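Local coordinates for Glyco_hydro_cc domain-containing protein (Blastomyces gilchristii, PDB 6UB0) that probably hydrolyses beta-1,3-glucans such as curdlan from the chain end, as a family GH128 exo-beta-1,3-glucanase with a TIM-barrel catalytic core, at residues Y93-N98 and N133-D137; R105-V111 and I136-H142. All blocks are in the same frame, centred on the assembly; numbering follows the deposited sequence.

The two contacts meet on the approach to strand 138-146, sharing Ile136 and Asp137, and their centres lie about 11 Å apart. Interaction 1 is a surface contact, its centre about 17 Å from that of the chain, in which helix 86-96 and the residues following it receive the loop 133-137; side-chain amide and phenol groups do most of the bonding, to backbone atoms of the loop. Interaction 2 is buried, its centre about 7 Å from that of the chain, and joins two neighbouring parallel barrel strands chiefly through backbone bonds, with a serine hydroxyl and a carboxylate standing in at two places. Leu106 of interaction 2 packs against Tyr93 and Lys135 of interaction 1.

Interaction 1. Residues Y93-N98 and N133-D137; sequences YQKYMN and NCKID
Asn98 meets the loop 133-137 with both ends of its carboxamide. Its OD1 accepts the backbone N-H of Lys135 in an almost straight bond of 2.6 Å between OD1 and N (170° at the hydrogen). This bond sets which way the amide is flipped, and the other branch agrees with it: ND2 donates to the carbonyl O of Asn133, although the modelled length of that bond is too short to be trusted. The aliphatic part of Lys135 runs across the same amide at about a right angle, its CB 3.3 Å from Asn98 OD1.

Tyr93 reaches the loop further along. Its CB points toward the loop, and with CG anti to the backbone N (chi1 -167°) the ring lies alongside it. The hydroxyl donates to Lys135 O at 2.9 Å from OH, approaching from above the carbonyl plane, 41° out of it. The backbone of Lys135 is thus held at its N-H by Asn98 and at its carbonyl by Tyr93. Ile136 CG1 lies obliquely to the ring, 3.6 Å from Tyr93 CE2, and Cys134 CB is equally close to Tyr93 CD2. The sulfur of Cys134 makes an oblique sulfur-aromatic contact with this ring, while Met97 CB packs over the centre of one face.

Cys134 is disulfide-bonded to Cys130, tying the loop back to helix 119-130, whose Phe126 packs on Cys134 and Ile136. In this surface packing of the TIM barrel, outer-layer helix 86-96 is joined to the loop leading from helix 119-130 into strand 138-146, and Leu106 of strand 105-111 touches Tyr93 and Lys135.

Interaction 2. Residues R105-V111 and I136-H142; sequences RLGSPAV and IDFLAVH
Leu106 O accepts two backbone hydrogens, from Asp137 N at 2.8 Å and, in a longer bond, from Phe138 N. Beyond them Ser108 N bonds to Phe138 O (2.8 Å between N and O), and near the far end His142 N donates to Val111 O; the intervening Val111 N to Ala140 O bond is weak. Two side chains fill in for backbone acceptors. Ser108 OG lies between its own N and carbonyl carbon (chi1 84°), where it takes the N-H of Ala140 at 3.0 Å from N with an angle of 167° at the hydrogen, and donates a hydrogen bond to Pro109 O. The proline has no N-H to offer the sheet. Asp137 OD2 receives the Leu106 N-H on its anti lone pair, 2.9 Å from N.

These are neighbouring parallel strands of the TIM barrel, the first and last elements of a beta-alpha-beta unit whose helix is 119-130, and their short segments run 35° apart.

Among apolar contacts, the Phe138 ring turns one face to Gly107, whose CA forms a CH-pi contact offset toward the rim, though its modelled closeness is doubtful. Ala110 CB and Ala140 CB touch at 3.6 Å.

Polar groups finish both ends. The Arg105 guanidinium lies with one face over Asp137 CB, with no N-H directed at the carboxylate, and NH1 forms a salt bridge with Glu204. His142, in the glycan pocket, has its ring obliquely beside Ala110 CB, is hydrogen-bonded through ND1 to Glu75 OE2 and touches the bound glucose.

Interaction 1. Residues Y93-N98 and N133-D137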
ATOM      1  N   TYR A  93      16.013   5.764  -2.178  1.00 35.87           N
ATOM      2  CA  TYR A  93      14.905   6.442  -1.469  1.00 35.21           C
ATOM      3  C   TYR A  93      15.324   7.893  -1.317  1.00 36.19           C
ATOM      4  O   TYR A  93      14.619   8.754  -1.864  1.00 37.32           O
ATOM      5  CB  TYR A  93      14.589   5.890  -0.078  1.00 33.01           C
ATOM      6  CG  TYR A  93      13.276   6.408   0.460  1.00 33.05           C
ATOM      7  CD1 TYR A  93      12.055   5.804   0.152  1.00 30.07           C
ATOM      8  CD2 TYR A  93      13.239   7.526   1.281  1.00 32.62           C
ATOM      9  CE1 TYR A  93      10.845   6.308   0.643  1.00 31.04           C
ATOM     10  CE2 TYR A  93      12.046   8.036   1.770  1.00 33.79           C
ATOM     11  CZ  TYR A  93      10.840   7.432   1.460  1.00 32.04           C
ATOM     12  OH  TYR A  93       9.713   8.005   1.992  1.00 30.43           O
ATOM     13  N   GLN A  94      16.456   8.079  -0.618  1.00 38.15           N
ATOM     14  CA  GLN A  94      17.043   9.396  -0.276  1.00 39.68           C
ATOM     15  C   GLN A  94      17.157  10.206  -1.547  1.00 40.28           C
ATOM     16  O   GLN A  94      16.815  11.409  -1.486  1.00 41.77           O
ATOM     17  CB  GLN A  94      18.393   9.234   0.405  1.00 40.33           C
ATOM     18  CG  GLN A  94      18.205   9.047   1.893  1.00 41.69           C
ATOM     19  CD  GLN A  94      19.530   8.837   2.555  1.00 44.18           C
ATOM     20  OE1 GLN A  94      20.304   9.774   2.728  1.00 48.67           O
ATOM     21  NE2 GLN A  94      19.777   7.609   2.943  1.00 45.91           N
ATOM     22  N   LYS A  95      17.596   9.557  -2.622  1.00 39.60           N
ATOM     23  CA  LYS A  95      17.782  10.184  -3.955  1.00 41.45           C
ATOM     24  C   LYS A  95      16.445  10.595  -4.586  1.00 41.37           C
ATOM     25  O   LYS A  95      16.373  11.734  -5.061  1.00 40.14           O
ATOM     26  CB  LYS A  95      18.550   9.284  -4.923  1.00 42.45           C
ATOM     27  CG  LYS A  95      18.817   9.893  -6.297  1.00 44.51           C
ATOM     28  CD  LYS A  95      19.947   9.169  -7.056  1.00 44.62           C
ATOM     29  CE  LYS A  95      19.744   9.142  -8.563  1.00 46.48           C
ATOM     30  NZ  LYS A  95      20.273  10.355  -9.251  1.00 50.52           N
ATOM     31  N   TYR A  96      15.468   9.692  -4.665  1.00 40.17           N
ATOM     32  CA  TYR A  96      14.328   9.781  -5.616  1.00 39.57           C
ATOM     33  C   TYR A  96      13.032  10.178  -4.889  1.00 38.92           C
ATOM     34  O   TYR A  96      12.165  10.781  -5.531  1.00 38.91           O
ATOM     35  CB  TYR A  96      14.158   8.464  -6.388  1.00 39.46           C
ATOM     36  CG  TYR A  96      15.132   8.257  -7.525  1.00 40.07           C
ATOM     37  CD1 TYR A  96      15.022   8.998  -8.688  1.00 42.16           C
ATOM     38  CD2 TYR A  96      16.113   7.272  -7.473  1.00 41.64           C
ATOM     39  CE1 TYR A  96      15.887   8.811  -9.755  1.00 44.17           C
ATOM     40  CE2 TYR A  96      16.980   7.055  -8.539  1.00 42.82           C
ATOM     41  CZ  TYR A  96      16.871   7.838  -9.686  1.00 45.45           C
ATOM     42  OH  TYR A  96      17.734   7.687 -10.755  1.00 47.49           O
ATOM     43  N   MET A  97      12.910   9.891  -3.590  1.00 37.41           N
ATOM     44  CA  MET A  97      11.717  10.251  -2.783  1.00 37.50           C
ATOM     45  C   MET A  97      11.929  11.534  -1.926  1.00 38.64           C
ATOM     46  O   MET A  97      11.042  12.429  -1.982  1.00 37.03           O
ATOM     47  CB  MET A  97      11.344   9.057  -1.909  1.00 35.42           C
ATOM     48  CG  MET A  97      11.134   7.772  -2.741  1.00 33.00           C
ATOM     49  SD  MET A  97       9.581   7.695  -3.682  1.00 31.34           S
ATOM     50  CE  MET A  97       8.362   7.911  -2.384  1.00 28.16           C
ATOM     51  N   ASN A  98      12.962  11.587  -1.061  1.00 40.35           N
ATOM     52  CA  ASN A  98      13.202  12.708  -0.096  1.00 43.19           C
ATOM     53  C   ASN A  98      12.969  14.087  -0.717  1.00 42.07           C
ATOM     54  O   ASN A  98      12.603  15.006  -0.006  1.00 40.60           O
ATOM     55  CB  ASN A  98      14.634  12.739   0.450  1.00 44.90           C
ATOM     56  CG  ASN A  98      14.798  11.944   1.725  1.00 46.49           C
ATOM     57  OD1 ASN A  98      14.020  11.040   1.989  1.00 46.56           O
ATOM     58  ND2 ASN A  98      15.812  12.252   2.520  1.00 47.63           N
ATOM     59  N   ASN A 133      17.938   9.803   7.575  1.00 44.00           N
ATOM     60  CA  ASN A 133      17.976  10.758   6.427  1.00 44.72           C
ATOM     61  C   ASN A 133      16.931  10.395   5.356  1.00 43.99           C
ATOM     62  O   ASN A 133      16.835  11.117   4.319  1.00 43.19           O
ATOM     63  CB  ASN A 133      19.329  10.790   5.714  1.00 46.06           C
ATOM     64  CG  ASN A 133      20.516  11.111   6.604  1.00 47.68           C
ATOM     65  OD1 ASN A 133      20.485  12.015   7.452  1.00 48.74           O
ATOM     66  ND2 ASN A 133      21.596  10.387   6.378  1.00 47.38           N
ATOM     67  N   CYS A 134      16.219   9.276   5.523  1.00 43.17           N
ATOM     68  CA  CYS A 134      15.066   8.940   4.652  1.00 40.79           C
ATOM     69  C   CYS A 134      13.886   9.756   5.231  1.00 39.68           C
ATOM     70  O   CYS A 134      13.600   9.646   6.447  1.00 40.72           O
ATOM     71  CB  CYS A 134      14.836   7.426   4.536  1.00 39.20           C
ATOM     72  SG  CYS A 134      16.056   6.454   3.581  1.00 40.42           S
ATOM     73  N   LYS A 135      13.257  10.586   4.406  1.00 38.15           N
ATOM     74  CA  LYS A 135      12.064  11.407   4.779  1.00 38.55           C
ATOM     75  C   LYS A 135      10.792  10.581   4.534  1.00 36.27           C
ATOM     76  O   LYS A 135      10.339  10.513   3.390  1.00 33.34           O
ATOM     77  CB  LYS A 135      12.047  12.722   3.996  1.00 40.39           C
ATOM     78  CG  LYS A 135      13.103  13.722   4.469  1.00 44.07           C
ATOM     79  CD  LYS A 135      13.166  15.006   3.681  1.00 46.04           C
ATOM     80  CE  LYS A 135      14.260  15.935   4.140  1.00 49.54           C
ATOM     81  NZ  LYS A 135      15.107  16.295   2.989  1.00 51.25           N
ATOM     82  N   ILE A 136      10.287   9.957   5.597  1.00 38.30           N
ATOM     83  CA  ILE A 136       9.228   8.905   5.547  1.00 38.04           C
ATOM     84  C   ILE A 136       8.101   9.334   6.480  1.00 37.53           C
ATOM     85  O   ILE A 136       8.336   9.399   7.701  1.00 40.91           O
ATOM     86  CB  ILE A 136       9.750   7.505   5.929  1.00 37.77           C
ATOM     87  CG1 ILE A 136      10.927   7.057   5.057  1.00 38.79           C
ATOM     88  CG2 ILE A 136       8.616   6.489   5.873  1.00 37.90           C
ATOM     89  CD1 ILE A 136      11.780   5.965   5.670  1.00 39.52           C
ATOM     90  N   ASP A 137       6.923   9.554   5.908  1.00 37.79           N
ATOM     91  CA  ASP A 137       5.677   9.949   6.615  1.00 37.58           C
ATOM     92  C   ASP A 137       4.924   8.700   7.023  1.00 35.28           C
ATOM     93  O   ASP A 137       4.169   8.797   7.966  1.00 37.82           O
ATOM     94  CB  ASP A 137       4.763  10.846   5.768  1.00 37.64           C
ATOM     95  CG  ASP A 137       5.398  12.192   5.513  1.00 38.46           C
ATOM     96  OD1 ASP A 137       5.398  12.977   6.443  1.00 42.17           O
ATOM     97  OD2 ASP A 137       5.977  12.398   4.421  1.00 35.92           O
TER

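Interaction 2. Residues R105-V111 and I136-H142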
ATOM      1  N   ARG A 105       3.444  13.599   1.214  1.00 34.92           N
ATOM      2  CA  ARG A 105       3.759  12.609   2.253  1.00 35.16           C
ATOM      3  C   ARG A 105       4.340  11.394   1.511  1.00 33.38           C
ATOM      4  O   ARG A 105       3.906  11.120   0.361  1.00 31.58           O
ATOM      5  CB  ARG A 105       2.519  12.392   3.108  1.00 35.18           C
ATOM      6  CG  ARG A 105       1.939  13.694   3.624  1.00 38.79           C
ATOM      7  CD  ARG A 105       0.742  13.429   4.488  1.00 39.05           C
ATOM      8  NE  ARG A 105       1.133  12.679   5.662  1.00 41.28           N
ATOM      9  CZ  ARG A 105       0.782  11.421   5.891  1.00 42.49           C
ATOM     10  NH1 ARG A 105       0.042  10.775   5.008  1.00 41.49           N
ATOM     11  NH2 ARG A 105       1.216  10.798   6.974  1.00 44.37           N
ATOM     12  N   LEU A 106       5.448  10.885   2.042  1.00 33.50           N
ATOM     13  CA  LEU A 106       6.272   9.833   1.421  1.00 32.51           C
ATOM     14  C   LEU A 106       6.039   8.535   2.195  1.00 30.94           C
ATOM     15  O   LEU A 106       6.135   8.519   3.479  1.00 29.66           O
ATOM     16  CB  LEU A 106       7.733  10.278   1.449  1.00 33.30           C
ATOM     17  CG  LEU A 106       8.002  11.624   0.781  1.00 33.18           C
ATOM     18  CD1 LEU A 106       9.494  11.992   0.813  1.00 32.81           C
ATOM     19  CD2 LEU A 106       7.463  11.634  -0.644  1.00 33.55           C
ATOM     20  N   GLY A 107       5.705   7.477   1.449  1.00 29.73           N
ATOM     21  CA  GLY A 107       5.468   6.139   1.993  1.00 26.89           C
ATOM     22  C   GLY A 107       6.666   5.256   1.761  1.00 26.12           C
ATOM     23  O   GLY A 107       7.255   5.319   0.704  1.00 24.85           O
ATOM     24  N   SER A 108       7.070   4.507   2.762  1.00 27.82           N
ATOM     25  CA  SER A 108       8.245   3.622   2.633  1.00 27.08           C
ATOM     26  C   SER A 108       8.070   2.620   1.486  1.00 26.66           C
ATOM     27  O   SER A 108       6.970   2.376   0.981  1.00 25.87           O
ATOM     28  CB  SER A 108       8.448   2.872   3.899  1.00 28.97           C
ATOM     29  OG  SER A 108       7.621   1.744   3.873  1.00 27.90           O
ATOM     30  N   PRO A 109       9.157   1.963   1.064  1.00 25.76           N
ATOM     31  CA  PRO A 109       9.003   0.752   0.251  1.00 25.61           C
ATOM     32  C   PRO A 109       8.067  -0.156   1.056  1.00 23.92           C
ATOM     33  O   PRO A 109       8.084  -0.189   2.302  1.00 23.89           O
ATOM     34  CB  PRO A 109      10.428   0.216   0.130  1.00 26.08           C
ATOM     35  CG  PRO A 109      11.287   1.427   0.437  1.00 26.72           C
ATOM     36  CD  PRO A 109      10.546   2.112   1.553  1.00 26.66           C
ATOM     37  N   ALA A 110       7.267  -0.935   0.332  1.00 24.06           N
ATOM     38  CA  ALA A 110       6.225  -1.812   0.897  1.00 22.55           C
ATOM     39  C   ALA A 110       6.775  -3.243   0.990  1.00 22.72           C
ATOM     40  O   ALA A 110       7.156  -3.774  -0.055  1.00 22.69           O
ATOM     41  CB  ALA A 110       4.992  -1.838   0.022  1.00 23.12           C
ATOM     42  N   VAL A 111       6.955  -3.755   2.190  1.00 22.91           N
ATOM     43  CA  VAL A 111       7.495  -5.136   2.339  1.00 24.32           C
ATOM     44  C   VAL A 111       6.370  -6.167   2.352  1.00 24.82           C
ATOM     45  O   VAL A 111       5.296  -5.897   2.839  1.00 24.68           O
ATOM     46  CB  VAL A 111       8.436  -5.246   3.538  1.00 25.25           C
ATOM     47  CG1 VAL A 111       9.674  -4.438   3.213  1.00 25.35           C
ATOM     48  CG2 VAL A 111       7.793  -4.786   4.829  1.00 26.03           C
ATOM     49  N   ILE A 136      10.287   9.957   5.597  1.00 38.30           N
ATOM     50  CA  ILE A 136       9.228   8.905   5.547  1.00 38.04           C
ATOM     51  C   ILE A 136       8.101   9.334   6.480  1.00 37.53           C
ATOM     52  O   ILE A 136       8.336   9.399   7.701  1.00 40.91           O
ATOM     53  CB  ILE A 136       9.750   7.505   5.929  1.00 37.77           C
ATOM     54  CG1 ILE A 136      10.927   7.057   5.057  1.00 38.79           C
ATOM     55  CG2 ILE A 136       8.616   6.489   5.873  1.00 37.90           C
ATOM     56  CD1 ILE A 136      11.780   5.965   5.670  1.00 39.52           C
ATOM     57  N   ASP A 137       6.923   9.554   5.908  1.00 37.79           N
ATOM     58  CA  ASP A 137       5.677   9.949   6.615  1.00 37.58           C
ATOM     59  C   ASP A 137       4.924   8.700   7.023  1.00 35.28           C
ATOM     60  O   ASP A 137       4.169   8.797   7.966  1.00 37.82           O
ATOM     61  CB  ASP A 137       4.763  10.846   5.768  1.00 37.64           C
ATOM     62  CG  ASP A 137       5.398  12.192   5.513  1.00 38.46           C
ATOM     63  OD1 ASP A 137       5.398  12.977   6.443  1.00 42.17           O
ATOM     64  OD2 ASP A 137       5.977  12.398   4.421  1.00 35.92           O
ATOM     65  N   PHE A 138       5.090   7.570   6.316  1.00 33.72           N
ATOM     66  CA  PHE A 138       4.310   6.337   6.637  1.00 33.04           C
ATOM     67  C   PHE A 138       5.003   5.110   6.044  1.00 30.22           C
ATOM     68  O   PHE A 138       5.682   5.263   5.045  1.00 29.52           O
ATOM     69  CB  PHE A 138       2.862   6.515   6.165  1.00 31.99           C
ATOM     70  CG  PHE A 138       2.691   6.610   4.671  1.00 29.95           C
ATOM     71  CD1 PHE A 138       2.507   5.470   3.901  1.00 28.43           C
ATOM     72  CD2 PHE A 138       2.679   7.839   4.033  1.00 30.63           C
ATOM     73  CE1 PHE A 138       2.349   5.562   2.527  1.00 29.17           C
ATOM     74  CE2 PHE A 138       2.540   7.939   2.654  1.00 29.93           C
ATOM     75  CZ  PHE A 138       2.359   6.800   1.900  1.00 30.60           C
ATOM     76  N   LEU A 139       4.961   3.985   6.749  1.00 32.14           N
ATOM     77  CA  LEU A 139       5.410   2.661   6.238  1.00 28.51           C
ATOM     78  C   LEU A 139       4.299   2.090   5.363  1.00 27.18           C
ATOM     79  O   LEU A 139       3.166   2.204   5.731  1.00 27.82           O
ATOM     80  CB  LEU A 139       5.678   1.667   7.374  1.00 29.47           C
ATOM     81  CG  LEU A 139       6.707   2.072   8.433  1.00 31.10           C
ATOM     82  CD1 LEU A 139       7.090   0.870   9.296  1.00 33.13           C
ATOM     83  CD2 LEU A 139       7.965   2.638   7.783  1.00 32.33           C
ATOM     84  N   ALA A 140       4.684   1.414   4.287  1.00 24.43           N
ATOM     85  CA  ALA A 140       3.766   0.612   3.464  1.00 22.44           C
ATOM     86  C   ALA A 140       4.115  -0.846   3.775  1.00 22.21           C
ATOM     87  O   ALA A 140       5.314  -1.202   3.770  1.00 22.10           O
ATOM     88  CB  ALA A 140       3.924   0.946   2.002  1.00 21.48           C
ATOM     89  N   VAL A 141       3.119  -1.671   4.065  1.00 23.29           N
ATOM     90  CA  VAL A 141       3.311  -3.140   4.266  1.00 24.27           C
ATOM     91  C   VAL A 141       2.223  -3.954   3.546  1.00 23.40           C
ATOM     92  O   VAL A 141       1.132  -3.430   3.226  1.00 22.87           O
ATOM     93  CB  VAL A 141       3.270  -3.477   5.771  1.00 26.13           C
ATOM     94  CG1 VAL A 141       4.349  -2.687   6.546  1.00 26.55           C
ATOM     95  CG2 VAL A 141       1.861  -3.289   6.313  1.00 26.69           C
ATOM     96  N   HIS A 142       2.491  -5.229   3.347  1.00 22.70           N
ATOM     97  CA  HIS A 142       1.582  -6.169   2.663  1.00 22.97           C
ATOM     98  C   HIS A 142       1.379  -7.434   3.489  1.00 25.99           C
ATOM     99  O   HIS A 142       2.403  -7.892   3.988  1.00 27.05           O
ATOM    100  CB  HIS A 142       2.202  -6.676   1.406  1.00 21.29           C
ATOM    101  CG  HIS A 142       2.382  -5.683   0.338  1.00 20.18           C
ATOM    102  ND1 HIS A 142       3.050  -5.991  -0.774  1.00 19.11           N
ATOM    103  CD2 HIS A 142       1.990  -4.394   0.233  1.00 18.60           C
ATOM    104  CE1 HIS A 142       3.022  -4.973  -1.605  1.00 19.21           C
ATOM    105  NE2 HIS A 142       2.391  -3.950  -1.010  1.00 18.27           N
TER